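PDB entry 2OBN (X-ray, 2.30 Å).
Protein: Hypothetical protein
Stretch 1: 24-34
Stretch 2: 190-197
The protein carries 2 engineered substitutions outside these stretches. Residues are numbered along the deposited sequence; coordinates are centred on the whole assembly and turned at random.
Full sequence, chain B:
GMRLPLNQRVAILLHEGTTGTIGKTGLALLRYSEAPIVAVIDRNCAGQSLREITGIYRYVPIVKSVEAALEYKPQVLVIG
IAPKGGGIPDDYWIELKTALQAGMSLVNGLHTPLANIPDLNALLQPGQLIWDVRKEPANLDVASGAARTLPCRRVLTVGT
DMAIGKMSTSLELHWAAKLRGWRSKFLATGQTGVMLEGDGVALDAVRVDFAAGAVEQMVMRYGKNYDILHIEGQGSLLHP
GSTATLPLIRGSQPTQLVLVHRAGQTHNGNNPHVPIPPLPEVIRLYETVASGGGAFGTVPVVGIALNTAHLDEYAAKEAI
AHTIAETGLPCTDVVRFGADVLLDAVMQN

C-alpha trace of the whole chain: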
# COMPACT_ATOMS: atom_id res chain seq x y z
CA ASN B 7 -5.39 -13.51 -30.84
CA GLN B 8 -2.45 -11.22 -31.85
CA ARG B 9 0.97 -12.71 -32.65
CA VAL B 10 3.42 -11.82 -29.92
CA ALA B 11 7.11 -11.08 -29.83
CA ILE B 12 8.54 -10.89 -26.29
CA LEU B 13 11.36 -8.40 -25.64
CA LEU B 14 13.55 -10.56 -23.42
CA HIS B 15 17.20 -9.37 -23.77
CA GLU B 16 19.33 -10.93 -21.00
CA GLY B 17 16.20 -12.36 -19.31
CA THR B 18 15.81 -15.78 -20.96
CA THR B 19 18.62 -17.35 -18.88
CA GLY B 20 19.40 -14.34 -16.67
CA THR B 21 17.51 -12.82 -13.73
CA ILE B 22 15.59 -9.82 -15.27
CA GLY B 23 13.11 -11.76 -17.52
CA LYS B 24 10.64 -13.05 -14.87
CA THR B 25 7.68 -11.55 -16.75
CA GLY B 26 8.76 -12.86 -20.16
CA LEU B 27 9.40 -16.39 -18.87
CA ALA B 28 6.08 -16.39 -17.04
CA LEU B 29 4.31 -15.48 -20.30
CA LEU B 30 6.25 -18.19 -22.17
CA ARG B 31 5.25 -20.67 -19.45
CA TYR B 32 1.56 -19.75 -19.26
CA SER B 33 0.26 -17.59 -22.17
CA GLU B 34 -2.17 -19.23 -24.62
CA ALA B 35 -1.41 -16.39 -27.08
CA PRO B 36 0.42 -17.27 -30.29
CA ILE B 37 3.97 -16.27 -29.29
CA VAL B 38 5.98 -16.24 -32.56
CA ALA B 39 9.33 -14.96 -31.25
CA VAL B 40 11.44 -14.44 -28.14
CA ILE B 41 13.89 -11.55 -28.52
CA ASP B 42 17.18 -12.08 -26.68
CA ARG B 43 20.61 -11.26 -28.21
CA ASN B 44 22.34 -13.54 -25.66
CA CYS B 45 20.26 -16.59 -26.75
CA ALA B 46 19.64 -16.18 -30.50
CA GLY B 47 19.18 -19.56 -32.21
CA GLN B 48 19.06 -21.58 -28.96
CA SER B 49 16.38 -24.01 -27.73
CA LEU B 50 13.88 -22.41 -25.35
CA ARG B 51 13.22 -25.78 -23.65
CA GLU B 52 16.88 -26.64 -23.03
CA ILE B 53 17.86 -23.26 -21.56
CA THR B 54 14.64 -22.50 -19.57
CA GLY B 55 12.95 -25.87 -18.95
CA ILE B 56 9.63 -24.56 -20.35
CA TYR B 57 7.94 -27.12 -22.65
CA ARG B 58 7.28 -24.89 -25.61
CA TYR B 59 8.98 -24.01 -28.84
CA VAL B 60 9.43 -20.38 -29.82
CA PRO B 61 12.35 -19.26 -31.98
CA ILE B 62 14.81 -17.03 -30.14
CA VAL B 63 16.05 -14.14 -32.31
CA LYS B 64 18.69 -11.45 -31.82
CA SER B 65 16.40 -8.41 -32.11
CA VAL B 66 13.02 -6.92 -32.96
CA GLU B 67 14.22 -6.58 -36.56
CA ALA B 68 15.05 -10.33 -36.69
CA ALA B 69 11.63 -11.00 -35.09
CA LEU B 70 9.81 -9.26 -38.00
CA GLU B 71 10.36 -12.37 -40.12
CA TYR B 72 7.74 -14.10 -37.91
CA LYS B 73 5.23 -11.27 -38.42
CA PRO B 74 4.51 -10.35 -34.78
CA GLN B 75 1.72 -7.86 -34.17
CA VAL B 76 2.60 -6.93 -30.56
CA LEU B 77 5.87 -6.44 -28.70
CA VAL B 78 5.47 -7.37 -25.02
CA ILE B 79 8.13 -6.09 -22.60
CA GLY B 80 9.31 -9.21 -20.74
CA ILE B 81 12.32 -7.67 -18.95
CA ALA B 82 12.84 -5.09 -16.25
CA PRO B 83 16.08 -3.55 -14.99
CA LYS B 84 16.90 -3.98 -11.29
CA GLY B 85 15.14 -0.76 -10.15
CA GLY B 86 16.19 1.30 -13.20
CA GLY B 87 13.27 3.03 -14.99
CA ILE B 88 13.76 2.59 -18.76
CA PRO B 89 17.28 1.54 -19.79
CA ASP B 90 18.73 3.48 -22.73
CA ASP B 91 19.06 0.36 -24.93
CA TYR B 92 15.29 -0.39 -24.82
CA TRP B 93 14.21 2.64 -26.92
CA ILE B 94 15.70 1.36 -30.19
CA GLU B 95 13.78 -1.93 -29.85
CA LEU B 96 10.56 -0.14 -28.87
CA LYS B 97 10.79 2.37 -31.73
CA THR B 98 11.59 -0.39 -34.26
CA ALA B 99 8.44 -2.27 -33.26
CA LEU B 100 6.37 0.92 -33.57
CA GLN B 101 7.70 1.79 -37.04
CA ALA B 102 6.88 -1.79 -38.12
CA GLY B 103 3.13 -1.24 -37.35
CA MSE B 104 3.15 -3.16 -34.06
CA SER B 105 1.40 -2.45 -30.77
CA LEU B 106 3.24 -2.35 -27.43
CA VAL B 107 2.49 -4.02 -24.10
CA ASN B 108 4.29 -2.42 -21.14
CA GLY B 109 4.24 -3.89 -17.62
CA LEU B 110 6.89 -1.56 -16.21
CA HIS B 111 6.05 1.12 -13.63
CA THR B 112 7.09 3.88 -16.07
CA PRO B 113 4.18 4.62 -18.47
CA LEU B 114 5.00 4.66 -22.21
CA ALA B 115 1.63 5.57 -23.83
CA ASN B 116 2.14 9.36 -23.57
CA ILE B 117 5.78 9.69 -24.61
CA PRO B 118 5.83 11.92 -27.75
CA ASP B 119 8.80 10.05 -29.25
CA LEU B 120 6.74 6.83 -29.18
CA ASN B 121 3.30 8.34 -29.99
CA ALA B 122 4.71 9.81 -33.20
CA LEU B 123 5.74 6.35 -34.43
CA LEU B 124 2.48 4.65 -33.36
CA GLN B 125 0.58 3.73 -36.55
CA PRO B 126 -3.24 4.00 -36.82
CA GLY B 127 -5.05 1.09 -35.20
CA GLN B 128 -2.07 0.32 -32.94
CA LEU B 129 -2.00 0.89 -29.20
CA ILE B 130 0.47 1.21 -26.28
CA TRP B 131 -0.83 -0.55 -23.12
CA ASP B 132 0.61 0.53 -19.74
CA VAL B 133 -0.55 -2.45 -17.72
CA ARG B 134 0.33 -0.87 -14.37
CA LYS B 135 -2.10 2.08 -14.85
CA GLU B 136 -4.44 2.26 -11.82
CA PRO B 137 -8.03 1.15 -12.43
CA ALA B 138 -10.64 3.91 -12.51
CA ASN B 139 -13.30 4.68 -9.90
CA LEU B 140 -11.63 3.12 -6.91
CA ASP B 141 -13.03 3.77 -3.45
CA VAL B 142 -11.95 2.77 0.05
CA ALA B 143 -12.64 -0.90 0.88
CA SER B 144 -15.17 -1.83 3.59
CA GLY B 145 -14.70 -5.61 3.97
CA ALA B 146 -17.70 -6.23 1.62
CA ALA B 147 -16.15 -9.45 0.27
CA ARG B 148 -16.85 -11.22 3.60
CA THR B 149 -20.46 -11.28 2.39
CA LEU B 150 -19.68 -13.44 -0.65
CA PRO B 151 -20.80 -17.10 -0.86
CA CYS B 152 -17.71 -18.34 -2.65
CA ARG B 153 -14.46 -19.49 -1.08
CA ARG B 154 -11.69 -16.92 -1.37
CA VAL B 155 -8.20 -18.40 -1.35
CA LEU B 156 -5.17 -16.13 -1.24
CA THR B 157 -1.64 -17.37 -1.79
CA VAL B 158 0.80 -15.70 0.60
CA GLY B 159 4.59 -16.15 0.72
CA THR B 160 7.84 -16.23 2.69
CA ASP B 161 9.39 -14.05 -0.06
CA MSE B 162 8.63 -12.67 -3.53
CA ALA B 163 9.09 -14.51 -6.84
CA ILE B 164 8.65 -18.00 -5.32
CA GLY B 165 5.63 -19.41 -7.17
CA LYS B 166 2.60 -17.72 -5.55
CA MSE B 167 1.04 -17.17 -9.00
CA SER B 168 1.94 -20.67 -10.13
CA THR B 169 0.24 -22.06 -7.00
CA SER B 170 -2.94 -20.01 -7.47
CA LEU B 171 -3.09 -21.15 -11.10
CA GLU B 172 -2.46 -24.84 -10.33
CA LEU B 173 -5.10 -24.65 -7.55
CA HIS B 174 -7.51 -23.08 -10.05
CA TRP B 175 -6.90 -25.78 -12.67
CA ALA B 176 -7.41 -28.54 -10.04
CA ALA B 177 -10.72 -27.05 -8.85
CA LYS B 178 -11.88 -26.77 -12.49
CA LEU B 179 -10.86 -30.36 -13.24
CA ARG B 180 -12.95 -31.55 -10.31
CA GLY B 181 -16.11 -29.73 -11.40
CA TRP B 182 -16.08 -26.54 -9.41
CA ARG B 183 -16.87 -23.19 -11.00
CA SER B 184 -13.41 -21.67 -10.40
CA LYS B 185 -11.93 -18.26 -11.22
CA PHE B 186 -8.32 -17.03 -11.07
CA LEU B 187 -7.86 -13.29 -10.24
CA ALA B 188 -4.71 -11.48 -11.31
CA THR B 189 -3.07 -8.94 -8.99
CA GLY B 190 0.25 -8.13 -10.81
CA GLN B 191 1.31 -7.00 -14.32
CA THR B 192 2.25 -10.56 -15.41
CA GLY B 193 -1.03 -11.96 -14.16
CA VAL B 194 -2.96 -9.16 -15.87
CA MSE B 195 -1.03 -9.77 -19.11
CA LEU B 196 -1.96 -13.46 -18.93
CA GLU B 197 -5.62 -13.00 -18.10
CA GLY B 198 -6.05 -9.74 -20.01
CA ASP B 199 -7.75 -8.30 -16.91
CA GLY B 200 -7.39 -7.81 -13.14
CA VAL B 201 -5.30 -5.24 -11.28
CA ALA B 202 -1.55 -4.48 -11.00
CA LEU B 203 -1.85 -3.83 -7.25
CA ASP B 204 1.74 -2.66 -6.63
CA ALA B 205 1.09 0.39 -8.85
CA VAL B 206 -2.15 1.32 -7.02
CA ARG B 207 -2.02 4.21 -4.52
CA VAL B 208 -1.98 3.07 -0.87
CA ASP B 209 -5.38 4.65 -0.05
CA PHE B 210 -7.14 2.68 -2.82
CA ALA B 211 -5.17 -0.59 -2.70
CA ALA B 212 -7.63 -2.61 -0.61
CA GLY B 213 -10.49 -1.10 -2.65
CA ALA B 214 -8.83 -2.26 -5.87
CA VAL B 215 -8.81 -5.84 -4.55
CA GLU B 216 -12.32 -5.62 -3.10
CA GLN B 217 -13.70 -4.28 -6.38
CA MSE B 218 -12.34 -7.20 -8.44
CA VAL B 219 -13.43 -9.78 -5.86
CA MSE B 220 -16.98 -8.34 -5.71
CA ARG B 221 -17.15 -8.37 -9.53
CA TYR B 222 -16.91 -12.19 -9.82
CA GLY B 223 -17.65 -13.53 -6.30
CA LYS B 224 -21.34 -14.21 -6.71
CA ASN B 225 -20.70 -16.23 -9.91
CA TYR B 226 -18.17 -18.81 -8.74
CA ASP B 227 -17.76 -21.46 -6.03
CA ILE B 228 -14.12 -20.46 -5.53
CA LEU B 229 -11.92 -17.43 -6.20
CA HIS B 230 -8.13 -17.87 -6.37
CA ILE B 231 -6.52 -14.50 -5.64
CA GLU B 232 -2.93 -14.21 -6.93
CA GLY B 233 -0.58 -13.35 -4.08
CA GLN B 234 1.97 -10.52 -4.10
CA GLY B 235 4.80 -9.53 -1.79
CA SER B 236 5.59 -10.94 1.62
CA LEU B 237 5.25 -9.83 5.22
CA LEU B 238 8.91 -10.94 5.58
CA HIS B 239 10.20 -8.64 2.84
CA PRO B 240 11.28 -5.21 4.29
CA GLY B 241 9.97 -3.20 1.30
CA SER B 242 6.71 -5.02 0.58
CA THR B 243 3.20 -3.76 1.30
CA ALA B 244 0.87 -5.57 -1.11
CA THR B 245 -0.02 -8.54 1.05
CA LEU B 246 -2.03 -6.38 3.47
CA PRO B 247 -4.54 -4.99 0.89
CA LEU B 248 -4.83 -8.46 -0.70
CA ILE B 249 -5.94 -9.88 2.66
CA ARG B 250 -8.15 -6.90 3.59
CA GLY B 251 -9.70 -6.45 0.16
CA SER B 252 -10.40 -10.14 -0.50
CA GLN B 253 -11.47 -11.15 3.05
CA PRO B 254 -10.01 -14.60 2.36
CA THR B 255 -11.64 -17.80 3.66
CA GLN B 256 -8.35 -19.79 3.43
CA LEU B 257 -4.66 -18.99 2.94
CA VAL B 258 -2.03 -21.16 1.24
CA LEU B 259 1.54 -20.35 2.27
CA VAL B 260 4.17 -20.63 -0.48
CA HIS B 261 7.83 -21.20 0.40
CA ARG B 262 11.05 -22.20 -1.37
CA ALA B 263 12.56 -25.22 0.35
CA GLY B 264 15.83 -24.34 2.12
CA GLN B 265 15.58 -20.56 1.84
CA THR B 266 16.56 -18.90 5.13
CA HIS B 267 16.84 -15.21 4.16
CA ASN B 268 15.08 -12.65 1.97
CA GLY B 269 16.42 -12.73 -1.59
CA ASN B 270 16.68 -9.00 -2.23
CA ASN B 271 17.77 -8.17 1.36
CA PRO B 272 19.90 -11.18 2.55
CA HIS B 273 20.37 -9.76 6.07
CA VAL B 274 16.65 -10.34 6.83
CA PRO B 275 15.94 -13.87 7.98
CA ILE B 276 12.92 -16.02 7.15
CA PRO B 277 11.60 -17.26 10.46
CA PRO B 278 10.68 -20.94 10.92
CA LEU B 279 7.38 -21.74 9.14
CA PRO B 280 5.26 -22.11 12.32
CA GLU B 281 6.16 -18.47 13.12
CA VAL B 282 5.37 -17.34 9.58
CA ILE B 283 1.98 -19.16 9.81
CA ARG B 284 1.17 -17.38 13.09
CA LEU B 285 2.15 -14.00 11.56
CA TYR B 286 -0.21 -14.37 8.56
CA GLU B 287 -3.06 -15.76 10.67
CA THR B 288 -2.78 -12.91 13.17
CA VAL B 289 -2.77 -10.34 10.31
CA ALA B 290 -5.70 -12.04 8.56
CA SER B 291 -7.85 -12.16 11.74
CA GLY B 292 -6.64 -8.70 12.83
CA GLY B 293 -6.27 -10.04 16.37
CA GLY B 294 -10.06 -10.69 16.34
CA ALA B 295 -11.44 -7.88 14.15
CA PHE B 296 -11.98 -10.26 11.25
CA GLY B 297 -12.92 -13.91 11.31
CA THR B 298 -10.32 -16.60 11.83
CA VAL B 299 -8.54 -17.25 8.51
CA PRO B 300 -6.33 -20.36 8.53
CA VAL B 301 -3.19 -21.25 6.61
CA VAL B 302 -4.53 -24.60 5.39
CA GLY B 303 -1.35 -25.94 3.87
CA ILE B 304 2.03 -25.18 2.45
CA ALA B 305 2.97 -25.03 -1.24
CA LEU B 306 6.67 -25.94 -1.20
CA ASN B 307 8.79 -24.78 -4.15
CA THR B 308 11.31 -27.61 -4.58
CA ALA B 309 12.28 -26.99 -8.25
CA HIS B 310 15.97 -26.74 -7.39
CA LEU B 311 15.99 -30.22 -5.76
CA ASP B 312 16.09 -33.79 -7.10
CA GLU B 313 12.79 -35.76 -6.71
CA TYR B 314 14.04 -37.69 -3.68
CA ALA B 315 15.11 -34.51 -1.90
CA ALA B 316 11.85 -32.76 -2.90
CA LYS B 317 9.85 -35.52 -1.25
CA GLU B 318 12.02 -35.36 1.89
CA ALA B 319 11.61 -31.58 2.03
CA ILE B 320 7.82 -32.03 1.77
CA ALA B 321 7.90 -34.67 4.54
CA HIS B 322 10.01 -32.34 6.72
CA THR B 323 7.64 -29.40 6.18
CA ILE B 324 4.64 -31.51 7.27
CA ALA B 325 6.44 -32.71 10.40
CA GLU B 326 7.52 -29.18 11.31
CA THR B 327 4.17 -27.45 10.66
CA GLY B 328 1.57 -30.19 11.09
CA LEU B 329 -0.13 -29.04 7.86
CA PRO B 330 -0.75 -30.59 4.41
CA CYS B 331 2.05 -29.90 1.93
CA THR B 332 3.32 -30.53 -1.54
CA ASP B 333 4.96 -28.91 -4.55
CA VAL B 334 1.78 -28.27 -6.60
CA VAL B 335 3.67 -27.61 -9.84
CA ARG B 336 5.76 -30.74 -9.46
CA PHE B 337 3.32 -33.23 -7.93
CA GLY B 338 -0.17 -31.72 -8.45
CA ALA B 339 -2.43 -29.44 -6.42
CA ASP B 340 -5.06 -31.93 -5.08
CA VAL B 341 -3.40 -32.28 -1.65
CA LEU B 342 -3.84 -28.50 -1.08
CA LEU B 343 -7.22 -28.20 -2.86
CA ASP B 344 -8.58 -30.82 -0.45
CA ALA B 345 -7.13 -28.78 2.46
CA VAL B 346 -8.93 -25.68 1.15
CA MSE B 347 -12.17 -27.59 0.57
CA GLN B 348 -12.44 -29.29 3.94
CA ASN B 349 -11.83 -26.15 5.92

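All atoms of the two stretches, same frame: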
# COMPACT_ATOMS: atom_id res chain seq x y z
N LYS B 24 11.71 -12.33 -15.57
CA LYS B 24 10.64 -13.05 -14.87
C LYS B 24 9.28 -12.95 -15.57
O LYS B 24 8.56 -13.93 -15.66
CB LYS B 24 10.49 -12.57 -13.42
N THR B 25 8.95 -11.77 -16.07
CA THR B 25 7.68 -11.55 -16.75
C THR B 25 7.65 -12.33 -18.06
O THR B 25 6.72 -13.09 -18.30
CB THR B 25 7.45 -10.02 -16.99
OG1 THR B 25 7.40 -9.33 -15.72
CG2 THR B 25 6.15 -9.77 -17.75
N GLY B 26 8.68 -12.16 -18.89
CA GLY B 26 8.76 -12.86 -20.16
C GLY B 26 8.70 -14.37 -20.03
O GLY B 26 7.98 -15.03 -20.77
N LEU B 27 9.44 -14.93 -19.07
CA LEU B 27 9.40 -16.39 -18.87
C LEU B 27 8.05 -16.85 -18.34
O LEU B 27 7.62 -17.97 -18.63
CB LEU B 27 10.49 -16.82 -17.91
CG LEU B 27 11.93 -16.59 -18.38
CD1 LEU B 27 12.90 -16.74 -17.21
CD2 LEU B 27 12.28 -17.52 -19.51
N ALA B 28 7.39 -16.02 -17.54
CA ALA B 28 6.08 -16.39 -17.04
C ALA B 28 5.10 -16.46 -18.21
O ALA B 28 4.32 -17.40 -18.31
CB ALA B 28 5.60 -15.41 -15.99
N LEU B 29 5.16 -15.48 -19.10
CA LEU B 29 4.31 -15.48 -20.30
C LEU B 29 4.60 -16.70 -21.18
O LEU B 29 3.69 -17.35 -21.67
CB LEU B 29 4.51 -14.18 -21.10
CG LEU B 29 4.12 -12.85 -20.42
CD1 LEU B 29 4.46 -11.68 -21.34
CD2 LEU B 29 2.66 -12.82 -20.04
N LEU B 30 5.88 -17.00 -21.39
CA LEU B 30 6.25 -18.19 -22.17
C LEU B 30 5.75 -19.47 -21.50
O LEU B 30 5.41 -20.43 -22.19
CB LEU B 30 7.78 -18.26 -22.33
CG LEU B 30 8.40 -17.20 -23.26
CD1 LEU B 30 9.90 -17.13 -23.02
CD2 LEU B 30 8.09 -17.46 -24.75
N ARG B 31 5.71 -19.49 -20.17
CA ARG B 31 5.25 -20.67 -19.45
C ARG B 31 3.72 -20.79 -19.43
O ARG B 31 3.20 -21.91 -19.46
CB ARG B 31 5.82 -20.68 -18.02
CG ARG B 31 5.40 -21.87 -17.16
CD ARG B 31 6.07 -21.90 -15.77
NE ARG B 31 7.37 -22.57 -15.80
CZ ARG B 31 8.59 -22.01 -15.70
NH1 ARG B 31 8.76 -20.69 -15.51
NH2 ARG B 31 9.66 -22.79 -15.76
N TYR B 32 3.00 -19.68 -19.41
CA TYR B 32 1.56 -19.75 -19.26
C TYR B 32 0.65 -19.16 -20.35
O TYR B 32 -0.51 -19.54 -20.43
CB TYR B 32 1.18 -19.15 -17.91
CG TYR B 32 1.73 -19.89 -16.69
CD1 TYR B 32 1.33 -21.20 -16.41
CD2 TYR B 32 2.59 -19.27 -15.79
CE1 TYR B 32 1.79 -21.88 -15.30
CE2 TYR B 32 3.05 -19.94 -14.68
CZ TYR B 32 2.64 -21.24 -14.43
OH TYR B 32 3.11 -21.91 -13.32
N SER B 33 1.14 -18.25 -21.19
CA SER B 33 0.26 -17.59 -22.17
C SER B 33 -0.24 -18.49 -23.30
O SER B 33 0.55 -19.15 -23.97
CB SER B 33 0.97 -16.39 -22.77
OG SER B 33 0.13 -15.71 -23.69
N GLU B 34 -1.56 -18.49 -23.52
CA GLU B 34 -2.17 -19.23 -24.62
C GLU B 34 -2.09 -18.43 -25.93
O GLU B 34 -2.54 -18.91 -26.96
CB GLU B 34 -3.65 -19.56 -24.33
CG GLU B 34 -3.91 -20.61 -23.25
CD GLU B 34 -5.40 -20.81 -22.96
N GLY B 190 -1.04 -8.68 -10.39
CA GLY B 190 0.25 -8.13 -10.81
C GLY B 190 0.26 -7.98 -12.32
O GLY B 190 -0.63 -8.51 -13.00
N GLN B 191 1.24 -7.26 -12.86
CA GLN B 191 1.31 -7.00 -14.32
C GLN B 191 1.36 -8.29 -15.17
O GLN B 191 0.67 -8.40 -16.20
CB GLN B 191 2.46 -6.03 -14.71
CG GLN B 191 3.92 -6.52 -14.56
CD GLN B 191 4.37 -6.61 -13.13
OE1 GLN B 191 3.67 -6.15 -12.22
NE2 GLN B 191 5.55 -7.18 -12.91
N THR B 192 2.16 -9.26 -14.72
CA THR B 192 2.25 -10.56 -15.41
C THR B 192 0.90 -11.25 -15.44
O THR B 192 0.45 -11.70 -16.49
CB THR B 192 3.25 -11.50 -14.71
OG1 THR B 192 4.54 -10.89 -14.67
CG2 THR B 192 3.34 -12.82 -15.44
N GLY B 193 0.27 -11.33 -14.27
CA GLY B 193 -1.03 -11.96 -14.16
C GLY B 193 -2.05 -11.28 -15.03
O GLY B 193 -2.87 -11.94 -15.65
N VAL B 194 -2.03 -9.95 -15.05
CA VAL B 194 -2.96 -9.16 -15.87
C VAL B 194 -2.69 -9.38 -17.35
O VAL B 194 -3.62 -9.45 -18.14
CB VAL B 194 -2.92 -7.66 -15.51
CG1 VAL B 194 -3.77 -6.84 -16.46
CG2 VAL B 194 -3.39 -7.46 -14.07
N MSE B 195 -1.41 -9.47 -17.72
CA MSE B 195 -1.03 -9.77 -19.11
C MSE B 195 -1.50 -11.15 -19.56
O MSE B 195 -1.90 -11.34 -20.71
CB MSE B 195 0.48 -9.64 -19.31
CG MSE B 195 0.91 -8.22 -19.52
SE MSE B 195 2.80 -8.00 -19.70
CE MSE B 195 3.28 -7.68 -17.91
N LEU B 196 -1.45 -12.12 -18.64
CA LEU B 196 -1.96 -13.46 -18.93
C LEU B 196 -3.47 -13.51 -19.08
O LEU B 196 -3.98 -14.08 -20.04
CB LEU B 196 -1.56 -14.44 -17.83
CG LEU B 196 -0.14 -14.96 -17.86
CD1 LEU B 196 0.05 -15.92 -16.70
CD2 LEU B 196 0.15 -15.66 -19.19
N GLU B 197 -4.17 -12.95 -18.11
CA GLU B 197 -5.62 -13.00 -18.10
C GLU B 197 -6.26 -11.95 -18.99
O GLU B 197 -7.39 -12.13 -19.43
CB GLU B 197 -6.15 -12.85 -16.68
CG GLU B 197 -5.80 -14.03 -15.79
CD GLU B 197 -6.44 -15.33 -16.26
OE1 GLU B 197 -7.64 -15.32 -16.60
OE2 GLU B 197 -5.74 -16.36 -16.30
O HOH W 1 -3.23 -16.61 -22.10

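This is a small, largely apolar packing of two helices running in roughly the same direction, with a weak hydroxyl-hydroxyl hydrogen bond near their N-terminal ends and a water bridge near their C-terminal ends. The helices span residues 24-32 and 191-197. Their N-to-C directions differ by 32°, and their axes approach to 9.9 Å, a spacing that leaves room for side chains between the two backbones. The buried surface, summed over both sides, is 375 Å². Both pairings run forward along the chain, though unevenly: the CA atoms of Thr 25 and Thr 192 lie 5.7 Å apart, and, eight residues on in the first stretch but four in the second, those of Ser 33 and Leu 196 are also 5.7 Å apart.

At the first of these points, Thr 25 directs its CA-to-CB bond toward the other helix, whereas that of Thr 192 points sideways. Both side chains adopt the m rotamer, and Thr 25 OG1 lies 3.4 Å from Thr 192 OG1. The length makes this hydrogen bond weak, and it is the sole direct one across the contact. The methyl groups are engaged as well: Thr 25 CG2 comes within 3.6 Å of the CE of Met 195, a selenomethionine, while Thr 192 CG2 lies 3.5 Å from Ala 28 CB. Each threonine therefore presents both a polar and an apolar atom to the neighbouring helix. Gln 191 adds a looser approach, its NE2 standing 4.0 Å from Thr 25 OG1.

One helical turn beyond Thr 25, Leu 29 continues the packing. Its CA-to-CB bond points sideways, but with chi1 at -63° (m) and chi2 at 177° (t) the end of the side chain comes nearer to the second helix. There Leu 29 CD2 lies 3.9 Å from Met 195 CB and 3.9 Å from Leu 196 CD2, so a single methyl touches two consecutive residues.

Leu 196 has the largest covered area of any residue in the contact, 88 Å². It too starts sideways and brings its end nearer, with an m,t rotamer. Besides the contact of its CD2 with Leu 29, Leu 196 CD1 lies 3.6 Å from Tyr 32 CB. The tyrosine CA-to-CB bond points toward the second helix, but the end of the side chain leads away, and its OH is hydrogen-bonded elsewhere in the structure. Leu 196 CD2 also reaches the backbone where the first helix gives way to loop, 3.4 Å from Ser 33 N and 3.7 Å from Ser 33 CB. Ser 33 N is already satisfied, donating to Leu 29 O at 2.7 Å, so the methyl packs beside an amide whose hydrogen bond is made. Ser 33 itself leaves helical geometry, with phi/psi of -70/129°.

Just past this point, one water accepts from Glu 34 N at 2.9 Å and donates weakly to Leu 196 O at 3.3 Å. It thereby links the two backbones although Glu 34 makes no direct contact with the second stretch.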